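PDB 6KPB: scarecrow-like protein 3 from Arabidopsis thaliana, which probably acts as a transcription factor of the GRAS family in plant development and binds zinc finger proteins of the IDD family, among them JACKDAW/IDD10. Local coordinates for residues M166-L172 / E250-S256. Residues are numbered along the deposited sequence; the frame is centred on the assembly and turned at random.
Sequences MVHVIDL and EALAVSS
H168 and I170 share one face of the parallel sheet with L252, and the carboxylate of E250 reaches the same histidine. E250 lies two positions behind L252, the residue paired with H168, yet its CG is tucked between backbone N and carbonyl carbon (chi1 56°) and the chain beyond runs extended, carrying the carboxylate over to the histidine. There E250 OE1 takes a weak, bent hydrogen bond from H168 ND1 (2.9 Å), with ring and carboxylate planes 54° apart. Stronger partners flank this pair: OE1 also forms a salt bridge with R198, and NE2 of the ring bonds T200, both on strand 196-203. L252 lies alongside the H168 ring and points the same way, its CD1 3.5 Å from H168 ND1, and the same methyl meets I170 CD1 at 3.7 Å. I170 CG1 in turn rests against one face of the ring, offset toward its rim. Strand 166-171, which carries the predicted VHIID motif, is here an inner strand of the Rossmann-like sheet of the GRAS domain. Toward 250-256 the backbone bonds come from alternate residues: H168 N donates to A251 O (2.7 Å) and H168 O accepts from A253 N (3.0 Å), while I170 bridges A253 and S255 likewise; V167 and V169 bond to strand 196-203 on the other side. On the opposite face, small A251 and A253 pair with these valines, over which helix 178-189 packs through F187 and W180.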
ATOM      1  N   MET A 166      23.711  40.057  -5.561  1.00 93.98           N
ATOM      2  CA  MET A 166      23.498  38.786  -6.245  1.00 97.81           C
ATOM      3  C   MET A 166      23.544  37.675  -5.210  1.00100.66           C
ATOM      4  O   MET A 166      24.593  37.432  -4.607  1.00100.89           O
ATOM      5  CB  MET A 166      24.560  38.556  -7.323  1.00108.49           C
ATOM      6  CG  MET A 166      24.635  39.645  -8.379  1.00133.16           C
ATOM      7  SD  MET A 166      23.915  39.122  -9.945  1.00151.26           S
ATOM      8  CE  MET A 166      24.806  37.594 -10.220  1.00155.52           C
ATOM      9  N   VAL A 167      22.414  37.002  -5.007  1.00103.80           N
ATOM     10  CA  VAL A 167      22.279  35.995  -3.962  1.00 88.22           C
ATOM     11  C   VAL A 167      21.805  34.692  -4.587  1.00 91.50           C
ATOM     12  O   VAL A 167      20.814  34.675  -5.326  1.00 90.73           O
ATOM     13  CB  VAL A 167      21.306  36.452  -2.858  1.00 87.31           C
ATOM     14  CG1 VAL A 167      20.928  35.283  -1.961  1.00 76.62           C
ATOM     15  CG2 VAL A 167      21.930  37.575  -2.044  1.00 87.54           C
ATOM     16  N   HIS A 168      22.512  33.604  -4.284  1.00 87.32           N
ATOM     17  CA  HIS A 168      22.155  32.262  -4.726  1.00 89.44           C
ATOM     18  C   HIS A 168      21.963  31.392  -3.493  1.00 95.11           C
ATOM     19  O   HIS A 168      22.898  31.214  -2.704  1.00 89.34           O
ATOM     20  CB  HIS A 168      23.237  31.679  -5.641  1.00 89.62           C
ATOM     21  CG  HIS A 168      22.922  30.308  -6.156  1.00 98.57           C
ATOM     22  ND1 HIS A 168      23.860  29.517  -6.786  1.00 98.30           N
ATOM     23  CD2 HIS A 168      21.776  29.588  -6.138  1.00100.18           C
ATOM     24  CE1 HIS A 168      23.305  28.370  -7.132  1.00 93.20           C
ATOM     25  NE2 HIS A 168      22.041  28.386  -6.749  1.00 98.90           N
ATOM     26  N   VAL A 169      20.754  30.860  -3.321  1.00 81.24           N
ATOM     27  CA  VAL A 169      20.419  29.993  -2.197  1.00 79.65           C
ATOM     28  C   VAL A 169      20.250  28.574  -2.722  1.00 88.98           C
ATOM     29  O   VAL A 169      19.572  28.356  -3.733  1.00 87.13           O
ATOM     30  CB  VAL A 169      19.145  30.468  -1.475  1.00 80.35           C
ATOM     31  CG1 VAL A 169      18.779  29.508  -0.358  1.00 74.39           C
ATOM     32  CG2 VAL A 169      19.336  31.874  -0.929  1.00 74.61           C
ATOM     33  N   ILE A 170      20.868  27.613  -2.041  1.00 83.23           N
ATOM     34  CA  ILE A 170      20.787  26.205  -2.409  1.00 85.17           C
ATOM     35  C   ILE A 170      19.973  25.485  -1.344  1.00 84.87           C
ATOM     36  O   ILE A 170      20.356  25.463  -0.169  1.00 75.67           O
ATOM     37  CB  ILE A 170      22.179  25.577  -2.559  1.00 89.64           C
ATOM     38  CG1 ILE A 170      22.979  26.310  -3.636  1.00 88.51           C
ATOM     39  CG2 ILE A 170      22.059  24.099  -2.896  1.00 89.89           C
ATOM     40  CD1 ILE A 170      24.375  25.766  -3.830  1.00 93.73           C
ATOM     41  N   ASP A 171      18.850  24.899  -1.756  1.00 87.03           N
ATOM     42  CA  ASP A 171      17.961  24.159  -0.865  1.00 80.76           C
ATOM     43  C   ASP A 171      18.162  22.670  -1.132  1.00 89.02           C
ATOM     44  O   ASP A 171      17.786  22.166  -2.196  1.00 97.20           O
ATOM     45  CB  ASP A 171      16.508  24.578  -1.085  1.00 79.76           C
ATOM     46  CG  ASP A 171      15.555  23.982  -0.061  1.00 87.59           C
ATOM     47  OD1 ASP A 171      15.976  23.113   0.731  1.00 93.07           O
ATOM     48  OD2 ASP A 171      14.376  24.392  -0.046  1.00 92.43           O
ATOM     49  N   LEU A 172      18.755  21.966  -0.163  1.00 83.00           N
ATOM     50  CA  LEU A 172      19.060  20.552  -0.341  1.00 85.60           C
ATOM     51  C   LEU A 172      17.832  19.658  -0.213  1.00 87.03           C
ATOM     52  O   LEU A 172      17.874  18.507  -0.660  1.00 90.12           O
ATOM     53  CB  LEU A 172      20.126  20.116   0.666  1.00 84.32           C
ATOM     54  CG  LEU A 172      21.448  20.884   0.605  1.00 94.22           C
ATOM     55  CD1 LEU A 172      22.468  20.280   1.554  1.00 98.19           C
ATOM     56  CD2 LEU A 172      21.991  20.920  -0.816  1.00 99.72           C
ATOM     57  N   GLU A 250      28.648  35.589  -7.151  1.00116.87           N
ATOM     58  CA  GLU A 250      27.366  35.637  -6.466  1.00120.42           C
ATOM     59  C   GLU A 250      27.506  35.055  -5.066  1.00117.61           C
ATOM     60  O   GLU A 250      28.158  34.023  -4.871  1.00116.75           O
ATOM     61  CB  GLU A 250      26.288  34.876  -7.247  1.00115.21           C
ATOM     62  CG  GLU A 250      26.622  33.424  -7.542  1.00118.55           C
ATOM     63  CD  GLU A 250      25.485  32.695  -8.231  1.00116.65           C
ATOM     64  OE1 GLU A 250      25.460  31.448  -8.181  1.00110.60           O
ATOM     65  OE2 GLU A 250      24.614  33.371  -8.818  1.00115.93           O
ATOM     66  N   ALA A 251      26.900  35.729  -4.094  1.00105.90           N
ATOM     67  CA  ALA A 251      26.941  35.261  -2.719  1.00 96.12           C
ATOM     68  C   ALA A 251      26.060  34.029  -2.559  1.00 96.24           C
ATOM     69  O   ALA A 251      24.961  33.954  -3.115  1.00103.45           O
ATOM     70  CB  ALA A 251      26.490  36.369  -1.770  1.00 93.94           C
ATOM     71  N   LEU A 252      26.550  33.060  -1.792  1.00 94.71           N
ATOM     72  CA  LEU A 252      25.951  31.736  -1.719  1.00 97.76           C
ATOM     73  C   LEU A 252      25.553  31.405  -0.287  1.00 92.83           C
ATOM     74  O   LEU A 252      26.268  31.740   0.663  1.00 98.10           O
ATOM     75  CB  LEU A 252      26.920  30.673  -2.249  1.00 93.62           C
ATOM     76  CG  LEU A 252      26.355  29.274  -2.492  1.00 97.66           C
ATOM     77  CD1 LEU A 252      25.324  29.309  -3.607  1.00105.57           C
ATOM     78  CD2 LEU A 252      27.471  28.294  -2.818  1.00 97.37           C
ATOM     79  N   ALA A 253      24.410  30.739  -0.145  1.00 90.58           N
ATOM     80  CA  ALA A 253      23.944  30.228   1.134  1.00 88.97           C
ATOM     81  C   ALA A 253      23.410  28.819   0.927  1.00 85.74           C
ATOM     82  O   ALA A 253      22.761  28.537  -0.084  1.00 87.45           O
ATOM     83  CB  ALA A 253      22.858  31.126   1.742  1.00 88.41           C
ATOM     84  N   VAL A 254      23.695  27.935   1.881  1.00 81.95           N
ATOM     85  CA  VAL A 254      23.300  26.533   1.810  1.00 78.77           C
ATOM     86  C   VAL A 254      22.399  26.227   2.999  1.00 82.62           C
ATOM     87  O   VAL A 254      22.747  26.542   4.144  1.00 79.36           O
ATOM     88  CB  VAL A 254      24.523  25.598   1.793  1.00 80.59           C
ATOM     89  CG1 VAL A 254      24.087  24.146   1.878  1.00 83.80           C
ATOM     90  CG2 VAL A 254      25.351  25.830   0.537  1.00 80.50           C
ATOM     91  N   SER A 255      21.246  25.617   2.725  1.00 85.88           N
ATOM     92  CA  SER A 255      20.276  25.246   3.750  1.00 76.36           C
ATOM     93  C   SER A 255      20.120  23.733   3.756  1.00 81.78           C
ATOM     94  O   SER A 255      19.715  23.143   2.748  1.00 79.64           O
ATOM     95  CB  SER A 255      18.927  25.924   3.500  1.00 84.61           C
ATOM     96  OG  SER A 255      17.950  25.471   4.423  1.00 92.85           O
ATOM     97  N   SER A 256      20.431  23.110   4.890  1.00 75.70           N
ATOM     98  CA  SER A 256      20.376  21.657   5.044  1.00 72.98           C
ATOM     99  C   SER A 256      19.390  21.337   6.165  1.00 79.44           C
ATOM    100  O   SER A 256      19.751  21.338   7.345  1.00 88.54           O
ATOM    101  CB  SER A 256      21.762  21.090   5.333  1.00 70.84           C
ATOM    102  OG  SER A 256      21.732  19.674   5.397  1.00 81.49           O
TER